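Local coordinates for putative alpha-L-fucosidase (Bacteroides thetaiotaomicron, PDB 3EYP), which probably removes alpha-L-fucose from glycans or glycosides as a family 29 glycoside hydrolase, at residues I258-S261 with E267-S270; F296-D299 with L303-S306. All blocks are in the same frame, centred on the assembly; numbering follows the deposited sequence.

In the fold
Two neighbouring beta-to-alpha loops of the TIM-barrel-type fucosidase domain each fold back on themselves here, on strands that lie side by side in the parallel sheet. Contact 1 closes the loop after strand 253-257; contact 2, later in the chain, closes the loop after strand 291-295, which runs into helix 306-323. Their centres are about 10 Å apart, and the loops pack directly together: Arg259 NH2 lies 3.4 Å from His305 CB, Arg259 CD 3.5 Å from Pro297 CG, and Ile258 CD1 3.7 Å from Phe296 CE1. Such loops lie at the C-terminal ends of the barrel strands, the end that carries the active site in this fold.

Contact 1 of 2, residues I258-S261 with E267-S270; sequences IRPS and EEDS
Arg259 and Asp269 run side by side in the charged one of two polar grips that join 258-261 to 267-270 within one beta-to-alpha loop. The arginine, extended from CG to NE, sets its guanidinium edge against one carboxylate oxygen. NH2 donates to Asp269 OD1 at 2.8 Å, nearly straight (163°) and in the guanidinium plane, whereas NH1 adds only a weak bond. Both N-H groups thus converge on OD1, an uneven fork rather than a two-oxygen pairing. NH2 meets OD1 on the anti side, 32° out of the carboxylate plane, and the two planes stand 88° apart. Glu268 O lies over one guanidinium face, and NE forms a salt bridge with Asp308 in helix 306-323.

The second grip is Glu268, in a 3-10 segment and extended beyond CG, which brings both carboxylate oxygens to Ser261. OE1 accepts from Ser261 N at 3.1 Å, and OE2 lies 2.6 Å from Ser261 OG, using its syn lone pair. A water donates to Glu268 OE1 at 2.7 Å and accepts from Arg259 NH1, bridging the two grips.

Van der Waals packing adds the Pro260 ring, laid against the Glu268 carboxylate with CD 3.4 Å from OE1. Shared between Asp269 and Asp308, Arg259 holds its loop against helix 306-323, and the two acids probably balance the guanidinium charge.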
ATOM      1  N   ILE A 258       0.239   6.649  11.481  1.00 38.85           N
ATOM      2  CA  ILE A 258       1.521   6.864  12.169  1.00 39.33           C
ATOM      3  C   ILE A 258       1.305   7.200  13.668  1.00 39.44           C
ATOM      4  O   ILE A 258       2.233   7.190  14.460  1.00 39.28           O
ATOM      5  CB  ILE A 258       2.350   7.983  11.486  1.00 39.59           C
ATOM      6  CG1 ILE A 258       3.857   7.812  11.739  1.00 38.73           C
ATOM      7  CG2 ILE A 258       1.878   9.440  11.915  1.00 36.25           C
ATOM      8  CD1 ILE A 258       4.654   8.669  10.693  1.00 36.70           C
ATOM      9  N   ARG A 259       0.053   7.470  14.020  1.00 40.59           N
ATOM     10  CA  ARG A 259      -0.362   7.763  15.403  1.00 39.88           C
ATOM     11  C   ARG A 259      -1.451   6.785  15.875  1.00 41.06           C
ATOM     12  O   ARG A 259      -1.889   5.977  15.097  1.00 39.13           O
ATOM     13  CB  ARG A 259      -0.911   9.188  15.509  1.00 41.37           C
ATOM     14  CG  ARG A 259       0.136  10.271  15.295  1.00 41.48           C
ATOM     15  CD  ARG A 259      -0.459  11.619  14.778  1.00 41.30           C
ATOM     16  NE  ARG A 259       0.561  12.635  14.846  1.00 41.15           N
ATOM     17  CZ  ARG A 259       0.635  13.562  15.789  1.00 43.87           C
ATOM     18  NH1 ARG A 259      -0.299  13.620  16.724  1.00 41.87           N
ATOM     19  NH2 ARG A 259       1.663  14.411  15.801  1.00 41.45           N
ATOM     20  N   PRO A 260      -1.858   6.858  17.151  1.00 40.33           N
ATOM     21  CA  PRO A 260      -2.925   5.966  17.613  1.00 41.06           C
ATOM     22  C   PRO A 260      -4.256   6.256  16.907  1.00 41.45           C
ATOM     23  O   PRO A 260      -5.016   5.317  16.599  1.00 39.10           O
ATOM     24  CB  PRO A 260      -3.009   6.246  19.114  1.00 41.14           C
ATOM     25  CG  PRO A 260      -1.571   6.667  19.502  1.00 42.32           C
ATOM     26  CD  PRO A 260      -1.150   7.503  18.283  1.00 41.62           C
ATOM     27  N   SER A 261      -4.458   7.519  16.539  1.00 39.62           N
ATOM     28  CA  SER A 261      -5.709   7.929  15.874  1.00 39.46           C
ATOM     29  C   SER A 261      -5.454   8.335  14.433  1.00 38.24           C
ATOM     30  O   SER A 261      -4.331   8.585  14.048  1.00 38.68           O
ATOM     31  CB  SER A 261      -6.391   9.128  16.586  1.00 39.80           C
ATOM     32  OG  SER A 261      -6.720   8.954  17.973  1.00 41.99           O
ATOM     33  N   GLU A 267      -2.272  15.750  21.770  1.00 43.73           N
ATOM     34  CA  GLU A 267      -1.878  14.847  22.850  1.00 45.02           C
ATOM     35  C   GLU A 267      -1.191  13.599  22.320  1.00 44.72           C
ATOM     36  O   GLU A 267      -0.575  12.853  23.059  1.00 45.23           O
ATOM     37  CB  GLU A 267      -3.088  14.443  23.696  1.00 46.04           C
ATOM     38  CG  GLU A 267      -3.720  15.627  24.459  1.00 50.10           C
ATOM     39  CD  GLU A 267      -4.800  16.389  23.666  1.00 53.72           C
ATOM     40  OE1 GLU A 267      -4.946  16.149  22.451  1.00 50.75           O
ATOM     41  OE2 GLU A 267      -5.507  17.220  24.293  1.00 59.83           O
ATOM     42  N   GLU A 268      -1.272  13.380  21.030  1.00 43.02           N
ATOM     43  CA  GLU A 268      -0.642  12.196  20.484  1.00 43.28           C
ATOM     44  C   GLU A 268       0.703  12.523  19.876  1.00 42.09           C
ATOM     45  O   GLU A 268       1.328  11.687  19.253  1.00 40.59           O
ATOM     46  CB  GLU A 268      -1.550  11.485  19.498  1.00 43.26           C
ATOM     47  CG  GLU A 268      -2.800  10.836  20.129  1.00 43.97           C
ATOM     48  CD  GLU A 268      -3.682  10.136  19.124  1.00 45.17           C
ATOM     49  OE1 GLU A 268      -3.340  10.097  17.922  1.00 43.90           O
ATOM     50  OE2 GLU A 268      -4.752   9.626  19.520  1.00 48.50           O
ATOM     51  N   ASP A 269       1.125  13.771  20.042  1.00 43.10           N
ATOM     52  CA  ASP A 269       2.447  14.182  19.505  1.00 42.79           C
ATOM     53  C   ASP A 269       3.483  13.293  20.147  1.00 43.28           C
ATOM     54  O   ASP A 269       4.445  12.930  19.522  1.00 45.95           O
ATOM     55  CB  ASP A 269       2.818  15.636  19.786  1.00 42.76           C
ATOM     56  CG  ASP A 269       2.091  16.618  18.891  1.00 43.97           C
ATOM     57  OD1 ASP A 269       1.350  16.223  17.938  1.00 43.84           O
ATOM     58  OD2 ASP A 269       2.242  17.825  19.172  1.00 44.87           O
ATOM     59  N   SER A 270       3.262  12.887  21.383  1.00 43.16           N
ATOM     60  CA  SER A 270       4.291  12.089  22.079  1.00 44.46           C
ATOM     61  C   SER A 270       4.096  10.597  21.841  1.00 44.69           C
ATOM     62  O   SER A 270       4.737   9.790  22.504  1.00 45.58           O
ATOM     63  CB  SER A 270       4.206  12.293  23.584  1.00 44.05           C
ATOM     64  OG  SER A 270       2.811  12.121  23.982  1.00 49.12           O
TER
HETATM   65  O   HOH W   1      -3.284  12.286  16.426  1.00 37.40           O

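Contact 2 of 2, residues F296-D299 with L303-S306; sequences FPPD and LIHS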
ATOM      1  N   PHE A 296      -0.541  10.410   7.841  1.00 40.05           N
ATOM      2  CA  PHE A 296      -0.014  11.600   8.531  1.00 39.36           C
ATOM      3  C   PHE A 296      -1.168  12.607   8.663  1.00 40.04           C
ATOM      4  O   PHE A 296      -1.604  13.166   7.640  1.00 39.36           O
ATOM      5  CB  PHE A 296       1.060  12.308   7.682  1.00 39.04           C
ATOM      6  CG  PHE A 296       2.242  11.442   7.297  1.00 35.60           C
ATOM      7  CD1 PHE A 296       3.427  11.548   7.972  1.00 40.14           C
ATOM      8  CD2 PHE A 296       2.134  10.519   6.274  1.00 38.39           C
ATOM      9  CE1 PHE A 296       4.536  10.787   7.638  1.00 41.47           C
ATOM     10  CE2 PHE A 296       3.221   9.721   5.938  1.00 37.46           C
ATOM     11  CZ  PHE A 296       4.440   9.857   6.622  1.00 39.61           C
ATOM     12  N   PRO A 297      -1.703  12.831   9.900  1.00 39.42           N
ATOM     13  CA  PRO A 297      -2.800  13.805  10.051  1.00 39.08           C
ATOM     14  C   PRO A 297      -2.319  15.254  10.292  1.00 38.67           C
ATOM     15  O   PRO A 297      -1.597  15.520  11.249  1.00 38.89           O
ATOM     16  CB  PRO A 297      -3.577  13.250  11.277  1.00 37.62           C
ATOM     17  CG  PRO A 297      -2.503  12.681  12.131  1.00 38.93           C
ATOM     18  CD  PRO A 297      -1.574  11.999  11.112  1.00 40.04           C
ATOM     19  N   PRO A 298      -2.621  16.177   9.359  1.00 38.54           N
ATOM     20  CA  PRO A 298      -2.259  17.580   9.580  1.00 38.63           C
ATOM     21  C   PRO A 298      -2.970  18.152  10.806  1.00 38.46           C
ATOM     22  O   PRO A 298      -4.085  17.764  11.167  1.00 37.65           O
ATOM     23  CB  PRO A 298      -2.736  18.259   8.320  1.00 37.96           C
ATOM     24  CG  PRO A 298      -2.882  17.109   7.281  1.00 38.11           C
ATOM     25  CD  PRO A 298      -3.334  15.996   8.101  1.00 38.74           C
ATOM     26  N   ASP A 299      -2.299  19.100  11.414  1.00 39.27           N
ATOM     27  CA  ASP A 299      -2.806  19.779  12.577  1.00 39.91           C
ATOM     28  C   ASP A 299      -3.713  20.963  12.261  1.00 39.33           C
ATOM     29  O   ASP A 299      -4.113  21.202  11.148  1.00 39.80           O
ATOM     30  CB  ASP A 299      -1.652  20.153  13.524  1.00 40.90           C
ATOM     31  CG  ASP A 299      -0.910  21.367  13.095  1.00 42.21           C
ATOM     32  OD1 ASP A 299      -1.095  21.744  11.906  1.00 39.71           O
ATOM     33  OD2 ASP A 299      -0.207  21.960  13.976  1.00 43.11           O
ATOM     34  N   LEU A 303      -0.568  21.678   9.060  1.00 37.99           N
ATOM     35  CA  LEU A 303       0.818  21.153   8.919  1.00 39.24           C
ATOM     36  C   LEU A 303       1.036  19.781   9.477  1.00 39.54           C
ATOM     37  O   LEU A 303       0.386  19.380  10.443  1.00 39.30           O
ATOM     38  CB  LEU A 303       1.840  22.051   9.614  1.00 39.07           C
ATOM     39  CG  LEU A 303       1.890  23.534   9.152  1.00 38.61           C
ATOM     40  CD1 LEU A 303       2.560  24.302  10.318  1.00 42.42           C
ATOM     41  CD2 LEU A 303       2.576  23.744   7.813  1.00 41.22           C
ATOM     42  N   ILE A 304       1.967  19.057   8.839  1.00 40.25           N
ATOM     43  CA  ILE A 304       2.358  17.735   9.338  1.00 40.44           C
ATOM     44  C   ILE A 304       3.316  17.989  10.464  1.00 41.40           C
ATOM     45  O   ILE A 304       4.214  18.821  10.341  1.00 42.12           O
ATOM     46  CB  ILE A 304       3.031  16.821   8.267  1.00 41.26           C
ATOM     47  CG1 ILE A 304       2.188  16.696   7.035  1.00 39.16           C
ATOM     48  CG2 ILE A 304       3.263  15.394   8.847  1.00 41.77           C
ATOM     49  CD1 ILE A 304       0.789  16.326   7.205  1.00 39.31           C
ATOM     50  N   HIS A 305       3.090  17.303  11.586  1.00 40.99           N
ATOM     51  CA  HIS A 305       3.957  17.403  12.761  1.00 41.59           C
ATOM     52  C   HIS A 305       5.385  16.904  12.475  1.00 40.74           C
ATOM     53  O   HIS A 305       5.664  15.923  11.734  1.00 40.00           O
ATOM     54  CB  HIS A 305       3.334  16.694  13.995  1.00 42.27           C
ATOM     55  CG  HIS A 305       4.066  16.920  15.277  1.00 44.77           C
ATOM     56  ND1 HIS A 305       4.198  18.174  15.850  1.00 44.61           N
ATOM     57  CD2 HIS A 305       4.652  16.050  16.128  1.00 42.80           C
ATOM     58  CE1 HIS A 305       4.900  18.060  16.966  1.00 43.05           C
ATOM     59  NE2 HIS A 305       5.166  16.780  17.168  1.00 43.31           N
ATOM     60  N   SER A 306       6.288  17.569  13.137  1.00 39.22           N
ATOM     61  CA  SER A 306       7.718  17.243  13.033  1.00 39.35           C
ATOM     62  C   SER A 306       8.081  15.814  13.319  1.00 39.84           C
ATOM     63  O   SER A 306       8.849  15.176  12.615  1.00 40.21           O
ATOM     64  CB  SER A 306       8.565  18.175  13.915  1.00 38.61           C
ATOM     65  OG  SER A 306       8.219  18.218  15.295  1.00 40.36           O
TER
HETATM   66  O   HOH W   2       0.971  15.235  11.743  1.00 41.67           O
HETATM   67  O   HOH W   3       1.614  19.934  15.415  1.00 49.88           O
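Asp299 and Leu303 close the loop between strand 291-295 and helix 306-323, a beta-to-alpha connection of the TIM-barrel-type domain, with two hydrogen bonds in opposite directions. Asp299 N donates to Leu303 O at 2.9 Å, and Leu303 N returns a bond of 2.9 Å to the side-chain atom Asp299 OD1, which it meets nearly along the C-O axis. The pairing also brings two acceptors together, Asp299 OD1 and Leu303 O, 3.1 Å apart and not bonded to each other. The Asp299 carboxylate reaches that N-H because CG sits between the backbone N and the carbonyl carbon (chi1 79°), folding the acid back over its own main chain. Its other oxygen, OD2, forms a salt bridge with Arg301, inside the loop. The carbonyl of Leu303 also receives a CA-H...O contact from Pro298.

The tightly packed part lies on the Ile304 side. The two branches of Ile304 take different partners: CD1 lies 3.8 Å from Pro298 CG, the two side chains pointing the same way, while CG2 comes within 3.9 Å of Phe296 CD1, approaching the ring obliquely. Phe296 then continues away from Ile304 into the interior, against Ala24 and Phe26 of strand 22-26 and Thr62 of helix 56-65. Trp59 of that helix touches both Pro298 and Ile304, and Gln58 NE2 is hydrogen-bonded to Ile304 O.

Toward His305 the two segments draw apart and water mediates between them, though His305 itself packs against Arg259 and Asp269 of the neighbouring loop. One water lies between ND1 and Asp299 OD2, at 3.2 and 3.1 Å. His305 is the N-cap residue of helix 306-323, and its backbone is tied back indirectly: a second water accepts from His305 N and donates to Pro297 O at 2.6 Å.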